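Local coordinates for ABC transporter, periplasmic substrate-binding protein (PDB 1TWY) that probably binds phosphate in the periplasm as the receptor component of an ABC-type transporter, at residues K48-Q51 with Y57-V60; G125-Q130 with M163-T168. All coordinates share one frame; numbering follows the deposited sequence.

How the interactions relate
Interactions 1 and 2 lie on opposite sides of the chain's centre, their own centres about 40 Å apart, and share no helix or strand. Interaction 1 joins neighbours in sequence, helix 36-52 and strand 57-62, and is only partly buried. Interaction 2 brings together residues more than thirty positions apart, the end of helix 120-128 and the turn after helix 154-163, and its touching side chains are largely buried. Each contact buries 131 Å² and contains no hydrogen bond across its segments, but their chemistry differs: asparagine amide and tyrosine ring against one valine in the first, a leucine fork against a tyrosine root and lysine methylenes, beside a magnesium site, in the second.

Interaction 1: K48-Q51 with Y57-V60; sequences KYNQ and YVAV
N50 and Y49, successive residues of helix 36-52, both reach V58 of strand 57-62, and the contact is one of van der Waals packing, with no hydrogen bond between the segments. The apolar part is a single approach: Y49 CD2 lies 4.2 Å from V58 CG2, with the methyl set obliquely to the ring. V58 turns this branch to the helix because CG1 is the one anti to the backbone N (chi1 -179°), which places CG2 beside that nitrogen. The same methyl lies 4.1 Å from N50 ND2, and therefore serves both helix residues.

The amide of N50 comes nearest the strand. N50 OD1 stands 3.8 Å from V58 N, and N50 ND2 lies 4.2 Å from Y57 CA, distances at which the amide packs against the strand without bonding to it. The N50 side chain projects to the strand from a backbone whose nearest CA pair, N50 and Y57, is 6.8 Å apart. The Y57 side chain starts out away from the helix, and Y57 contributes chiefly its backbone.

Beyond the pair, the Y49 ring stacks with H53 and meets F255 edge-to-face. V58 touches F255, extending the packing to helix 250-260, and I32 of the neighbouring strand 29-34. With strand 57-62 parallel to strand 29-34 and helix 36-52 connecting them, this is the helix-to-second-strand packing of a beta-alpha-beta crossover.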
# COMPACT_ATOMS: atom_id res chain seq x y z
N LYS A 48 21.41 5.18 2.75
CA LYS A 48 22.07 6.00 1.75
C LYS A 48 22.43 7.40 2.28
O LYS A 48 23.53 7.89 2.06
CB LYS A 48 21.21 6.08 0.47
CG LYS A 48 21.53 7.14 -0.61
CD LYS A 48 22.84 6.89 -1.41
CE LYS A 48 22.72 7.36 -2.85
NZ LYS A 48 22.48 6.18 -3.77
N TYR A 49 21.50 8.06 2.95
CA TYR A 49 21.76 9.43 3.35
C TYR A 49 22.88 9.46 4.42
O TYR A 49 23.67 10.42 4.46
CB TYR A 49 20.48 10.06 3.88
CG TYR A 49 20.57 11.49 4.41
CD1 TYR A 49 20.43 12.55 3.57
CD2 TYR A 49 20.76 11.74 5.75
CE1 TYR A 49 20.45 13.83 4.04
CE2 TYR A 49 20.84 13.05 6.24
CZ TYR A 49 20.64 14.08 5.37
OH TYR A 49 20.69 15.40 5.80
N ASN A 50 22.95 8.40 5.24
CA ASN A 50 23.92 8.26 6.34
C ASN A 50 25.35 8.09 5.79
O ASN A 50 26.26 8.75 6.26
CB ASN A 50 23.50 7.13 7.32
CG ASN A 50 22.31 7.54 8.20
OD1 ASN A 50 21.44 6.73 8.58
ND2 ASN A 50 22.26 8.84 8.52
N GLN A 51 25.53 7.26 4.77
CA GLN A 51 26.79 7.22 4.01
C GLN A 51 27.35 8.63 3.72
O GLN A 51 28.54 8.89 3.94
CB GLN A 51 26.63 6.44 2.69
CG GLN A 51 26.99 7.25 1.39
CD GLN A 51 26.72 6.50 0.07
OE1 GLN A 51 26.17 5.39 0.07
NE2 GLN A 51 27.10 7.13 -1.06
N TYR A 57 22.12 10.27 12.63
CA TYR A 57 21.49 9.01 12.61
C TYR A 57 20.00 9.31 12.25
O TYR A 57 19.36 10.18 12.86
CB TYR A 57 21.65 8.29 13.93
CG TYR A 57 20.91 6.97 13.99
CD1 TYR A 57 21.19 5.94 13.06
CD2 TYR A 57 19.92 6.75 14.95
CE1 TYR A 57 20.50 4.72 13.11
CE2 TYR A 57 19.23 5.55 15.01
CZ TYR A 57 19.52 4.54 14.10
OH TYR A 57 18.81 3.36 14.17
N VAL A 58 19.50 8.64 11.21
CA VAL A 58 18.09 8.67 10.89
C VAL A 58 17.46 7.41 11.47
O VAL A 58 17.67 6.29 11.01
CB VAL A 58 17.83 8.84 9.34
CG1 VAL A 58 16.33 8.89 9.01
CG2 VAL A 58 18.39 10.10 8.81
N ALA A 59 16.65 7.61 12.47
CA ALA A 59 15.91 6.54 13.11
C ALA A 59 14.58 6.31 12.38
O ALA A 59 13.70 7.19 12.46
CB ALA A 59 15.66 6.91 14.54
N VAL A 60 14.40 5.15 11.77
CA VAL A 60 13.22 4.86 11.01
C VAL A 60 12.39 4.00 11.93
O VAL A 60 12.78 2.90 12.25
CB VAL A 60 13.53 4.14 9.66
CG1 VAL A 60 12.22 3.84 8.85
CG2 VAL A 60 14.47 4.95 8.84

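Interaction 2: G125-Q130 with M163-T168; sequences GIYKGQ and MGLTKT. With MG (magnesium ion), chain J.
L165 supplies both methyls that touch the last helical turn of 125-130. The tight part is at Y127: L165 CD1 comes within 3.5 Å of Y127 CB and then 4.1 Å of Y127 CG, so it meets the root of the side chain and lies obliquely to the ring. The leucine lies roughly perpendicular to the tyrosine side chain, and the ring carries on away from L165 to place its hydroxyl on V147 O and its edge-to-face contact on F159. With CG of L165 anti to its carbonyl carbon (chi1 -70°), the fork is presented to the helix, and the second methyl, L165 CD2, lies between Y127 CB, at 4.0 Å, and the K128 methylenes.

The lysine side is looser. L165 CD2 is 3.9 Å from K128 CG, and the lysine and leucine side chains run alongside one another, pointing opposite ways. K128 is partly exposed and bent at several torsions, and its NZ forms a salt bridge with D176; K167 makes a weak, long ion pair with the same aspartate, which probably eases the proximity of the two lysines. Farther out, G164 O at 2.5 Å and T166 O at 2.4 Å bind the magnesium ion, along with two waters. The carbonyls on either side of L165 in sequence thus hold the metal while its side chain packs inward.

Both helices stop in Schellman motifs, at G129 and G164. L165 follows the second directly, touching Y124 of helix 120-128 and F159 and E160 of helix 154-163, before the chain enters strand 166-169, which pairs antiparallel with 172-175.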
# COMPACT_ATOMS: atom_id res chain seq x y z
N GLY A 125 -18.31 -7.14 -4.04
CA GLY A 125 -19.17 -8.27 -3.82
C GLY A 125 -18.62 -9.64 -3.60
O GLY A 125 -19.06 -10.42 -2.70
N ILE A 126 -17.50 -9.90 -4.30
CA ILE A 126 -16.79 -11.14 -4.03
C ILE A 126 -16.15 -11.21 -2.62
O ILE A 126 -16.36 -12.14 -1.85
CB ILE A 126 -15.69 -11.30 -5.14
CG1 ILE A 126 -16.33 -11.68 -6.48
CG2 ILE A 126 -14.63 -12.37 -4.72
CD1 ILE A 126 -15.46 -11.51 -7.64
N TYR A 127 -15.47 -10.14 -2.22
CA TYR A 127 -14.84 -10.08 -0.90
C TYR A 127 -15.85 -10.02 0.22
O TYR A 127 -15.57 -10.50 1.30
CB TYR A 127 -13.74 -8.99 -0.81
CG TYR A 127 -12.43 -9.58 -1.31
CD1 TYR A 127 -12.15 -9.68 -2.64
CD2 TYR A 127 -11.51 -10.00 -0.42
CE1 TYR A 127 -11.01 -10.31 -3.10
CE2 TYR A 127 -10.30 -10.57 -0.88
CZ TYR A 127 -10.07 -10.74 -2.14
OH TYR A 127 -8.91 -11.38 -2.64
N LYS A 128 -17.09 -9.54 -0.06
CA LYS A 128 -18.12 -9.56 0.95
C LYS A 128 -18.81 -10.88 1.10
O LYS A 128 -19.50 -11.05 2.09
CB LYS A 128 -19.23 -8.56 0.64
CG LYS A 128 -18.90 -7.15 0.94
CD LYS A 128 -19.01 -6.76 2.40
CE LYS A 128 -20.47 -6.55 2.88
NZ LYS A 128 -20.56 -6.91 4.32
N GLY A 129 -18.67 -11.76 0.17
CA GLY A 129 -19.27 -13.04 0.15
C GLY A 129 -20.67 -12.97 -0.50
O GLY A 129 -21.39 -13.99 -0.49
N GLN A 130 -20.99 -11.86 -1.14
CA GLN A 130 -22.27 -11.69 -1.84
C GLN A 130 -22.26 -12.35 -3.21
O GLN A 130 -23.25 -12.94 -3.67
CB GLN A 130 -22.58 -10.23 -2.01
CG GLN A 130 -22.83 -9.50 -0.72
CD GLN A 130 -22.78 -7.93 -0.88
OE1 GLN A 130 -22.59 -7.38 -1.99
NE2 GLN A 130 -22.89 -7.24 0.24
N MSE A 163 -11.21 -0.57 -1.23
CA MSE A 163 -12.40 -1.24 -1.71
C MSE A 163 -13.61 -0.97 -0.86
O MSE A 163 -14.68 -1.48 -1.20
CB MSE A 163 -12.13 -2.75 -1.79
CG MSE A 163 -11.01 -3.15 -2.77
SE MSE A 163 -11.65 -2.60 -4.59
CE MSE A 163 -13.51 -3.36 -4.42
N GLY A 164 -13.49 -0.22 0.21
CA GLY A 164 -14.60 0.07 1.12
C GLY A 164 -15.03 -1.17 1.90
O GLY A 164 -16.20 -1.34 2.35
N LEU A 165 -14.11 -2.06 2.12
CA LEU A 165 -14.32 -3.32 2.79
C LEU A 165 -14.01 -3.29 4.30
O LEU A 165 -13.66 -4.30 4.85
CB LEU A 165 -13.54 -4.46 2.16
CG LEU A 165 -14.00 -4.92 0.78
CD1 LEU A 165 -12.90 -5.70 -0.04
CD2 LEU A 165 -15.28 -5.76 0.89
N THR A 166 -14.14 -2.16 4.95
CA THR A 166 -14.15 -2.13 6.37
C THR A 166 -15.53 -1.57 6.78
O THR A 166 -16.27 -1.10 5.95
CB THR A 166 -13.04 -1.26 6.97
OG1 THR A 166 -13.17 0.13 6.66
CG2 THR A 166 -11.68 -1.70 6.43
N LYS A 167 -15.79 -1.74 8.05
CA LYS A 167 -17.04 -1.18 8.62
C LYS A 167 -16.72 -0.54 9.94
O LYS A 167 -15.87 -1.03 10.70
CB LYS A 167 -18.02 -2.27 8.85
CG LYS A 167 -17.65 -3.35 9.85
CD LYS A 167 -18.66 -4.56 9.91
CE LYS A 167 -18.13 -5.64 10.79
NZ LYS A 167 -18.97 -6.79 10.77
N THR A 168 -17.46 0.52 10.27
CA THR A 168 -17.30 1.18 11.52
C THR A 168 -17.98 0.43 12.64
O THR A 168 -19.17 0.05 12.59
CB THR A 168 -17.83 2.60 11.43
OG1 THR A 168 -17.29 3.32 10.32
CG2 THR A 168 -17.52 3.35 12.70
MG MG J . -17.72 -0.48 4.19
O HOH W 1 -16.87 1.10 4.28
O HOH W 2 -19.51 -0.63 5.77